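Local coordinates for probable fumarate reductase Ifc3 (Shewanella frigidimarina, PDB 1QO8), which catalyses, in vitro, the essentially unidirectional reduction of fumarate to succinate, using one FAD and four covalently bound c-type hemes per subunit, at residues I521-F525 against N558-H562. Coordinates in Å, arbitrary orientation, origin at the centre of the assembly. Residue numbers count along the deposited sequence, not the author numbering.
Sequences IDGLF and NAAKH
How the last helix of a Rossmann-type FAD domain settles over the face of its parallel sheet, beside the border strand, is well illustrated here. Strand 524-526, outermost in the five-stranded parallel sheet and paired with strand 303-306, is entered through a type II turn from I521 to L524, closed by L524 N to I521 O at 3.3 Å. G523 holds the turn's third position at phi/psi 98/-11, where a side chain would be jammed against the carbonyl of D522. The facing segment is the end region of helix 543-563, regular through 558-562, with H562 N bonded to N558 O at 3.0 Å. In register, F525 lies opposite A559 (CA to CA 6.6 Å) and G523 opposite H562 (7.5 Å).

F525, chi1 m and chi2 84°, directs its CA-to-CB bond toward the helix, and its ring lays one face against A559. A559 CA sits over that face, 3.9 Å from the ring centroid and 21° off its normal, a CH-pi contact; A559 CB reaches F525 CD1 at 3.9 Å, and F525 CZ is 3.7 Å from N558 O. One turn on, H562 takes chi1 t with chi2 -92°, presenting its imidazole face to the F525 edge in an offset edge-to-face pair (centroids 5.9 Å, planes 66°). With D522 at chi1 t, H562 NE2 donates to D522 OD1 at 3.1 Å (N-H...O angle 154°); S283 holds D522 OD2 and S303 bonds H562 ND1.

The chemistry is thus graded, from apolar ring packing beside buried A559 to a His-carboxylate hydrogen bond at exposed D522, tying turn and helix together.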
loop_
_atom_site.group_PDB
_atom_site.type_symbol
_atom_site.label_atom_id
_atom_site.label_comp_id
_atom_site.label_asym_id
_atom_site.label_seq_id
_atom_site.Cartn_x
_atom_site.Cartn_y
_atom_site.Cartn_z
ATOM N N ILE A 521 11.312 -15.846 3.457
ATOM C CA ILE A 521 11.901 -16.092 2.135
ATOM C C ILE A 521 13.343 -16.526 2.424
ATOM O O ILE A 521 14.022 -15.892 3.263
ATOM C CB ILE A 521 11.905 -14.815 1.303
ATOM C CG1 ILE A 521 10.466 -14.370 1.010
ATOM C CG2 ILE A 521 12.753 -14.976 0.055
ATOM C CD1 ILE A 521 10.324 -13.005 0.376
ATOM N N ASP A 522 13.694 -17.666 1.863
ATOM C CA ASP A 522 14.967 -18.314 2.012
ATOM C C ASP A 522 16.128 -17.456 1.523
ATOM O O ASP A 522 16.200 -17.145 0.333
ATOM C CB ASP A 522 14.957 -19.621 1.140
ATOM C CG ASP A 522 16.257 -20.387 1.425
ATOM O OD1 ASP A 522 16.489 -20.740 2.596
ATOM O OD2 ASP A 522 17.029 -20.566 0.458
ATOM N N GLY A 523 17.039 -17.061 2.390
ATOM C CA GLY A 523 18.145 -16.178 1.959
ATOM C C GLY A 523 17.934 -14.690 2.244
ATOM O O GLY A 523 18.896 -13.912 1.984
ATOM N N LEU A 524 16.775 -14.203 2.637
ATOM C CA LEU A 524 16.479 -12.755 2.679
ATOM C C LEU A 524 16.172 -12.240 4.088
ATOM O O LEU A 524 15.317 -12.784 4.772
ATOM C CB LEU A 524 15.261 -12.373 1.849
ATOM C CG LEU A 524 15.207 -11.114 1.007
ATOM C CD1 LEU A 524 13.839 -10.468 0.932
ATOM C CD2 LEU A 524 16.257 -10.047 1.248
ATOM N N PHE A 525 16.891 -11.241 4.595
ATOM C CA PHE A 525 16.684 -10.684 5.948
ATOM C C PHE A 525 16.556 -9.164 5.862
ATOM O O PHE A 525 16.921 -8.600 4.831
ATOM C CB PHE A 525 17.845 -11.050 6.883
ATOM C CG PHE A 525 18.053 -12.557 6.999
ATOM C CD1 PHE A 525 18.805 -13.226 6.037
ATOM C CD2 PHE A 525 17.446 -13.269 7.993
ATOM C CE1 PHE A 525 18.941 -14.594 6.096
ATOM C CE2 PHE A 525 17.584 -14.661 8.061
ATOM C CZ PHE A 525 18.360 -15.319 7.108
ATOM N N ASN A 558 21.282 -13.875 12.256
ATOM C CA ASN A 558 20.561 -14.905 11.493
ATOM C C ASN A 558 21.021 -15.016 10.058
ATOM O O ASN A 558 21.087 -16.117 9.485
ATOM C CB ASN A 558 19.058 -14.684 11.529
ATOM C CG ASN A 558 18.565 -14.801 12.968
ATOM O OD1 ASN A 558 18.467 -15.924 13.440
ATOM N ND2 ASN A 558 18.280 -13.757 13.695
ATOM N N ALA A 559 21.423 -13.913 9.412
ATOM C CA ALA A 559 21.996 -14.014 8.090
ATOM C C ALA A 559 23.227 -14.932 8.093
ATOM O O ALA A 559 23.424 -15.669 7.127
ATOM C CB ALA A 559 22.390 -12.655 7.533
ATOM N N ALA A 560 24.084 -14.817 9.107
ATOM C CA ALA A 560 25.361 -15.513 9.139
ATOM C C ALA A 560 25.127 -16.998 9.448
ATOM O O ALA A 560 25.688 -17.861 8.773
ATOM C CB ALA A 560 26.343 -14.945 10.145
ATOM N N LYS A 561 24.259 -17.231 10.410
ATOM C CA LYS A 561 23.855 -18.567 10.809
ATOM C C LYS A 561 23.288 -19.334 9.615
ATOM O O LYS A 561 23.623 -20.504 9.360
ATOM C CB LYS A 561 22.886 -18.502 11.999
ATOM C CG LYS A 561 23.599 -18.670 13.325
ATOM C CD LYS A 561 23.015 -18.159 14.616
ATOM C CE LYS A 561 21.634 -18.633 14.999
ATOM N NZ LYS A 561 21.160 -18.164 16.341
ATOM N N HIS A 562 22.546 -18.631 8.740
ATOM C CA HIS A 562 21.925 -19.295 7.605
ATOM C C HIS A 562 22.950 -19.549 6.518
ATOM O O HIS A 562 22.820 -20.516 5.757
ATOM C CB HIS A 562 20.788 -18.413 7.095
ATOM C CG HIS A 562 20.123 -18.928 5.854
ATOM N ND1 HIS A 562 20.547 -18.539 4.580
ATOM C CD2 HIS A 562 19.117 -19.798 5.698
ATOM C CE1 HIS A 562 19.754 -19.124 3.712
ATOM N NE2 HIS A 562 18.873 -19.880 4.366
#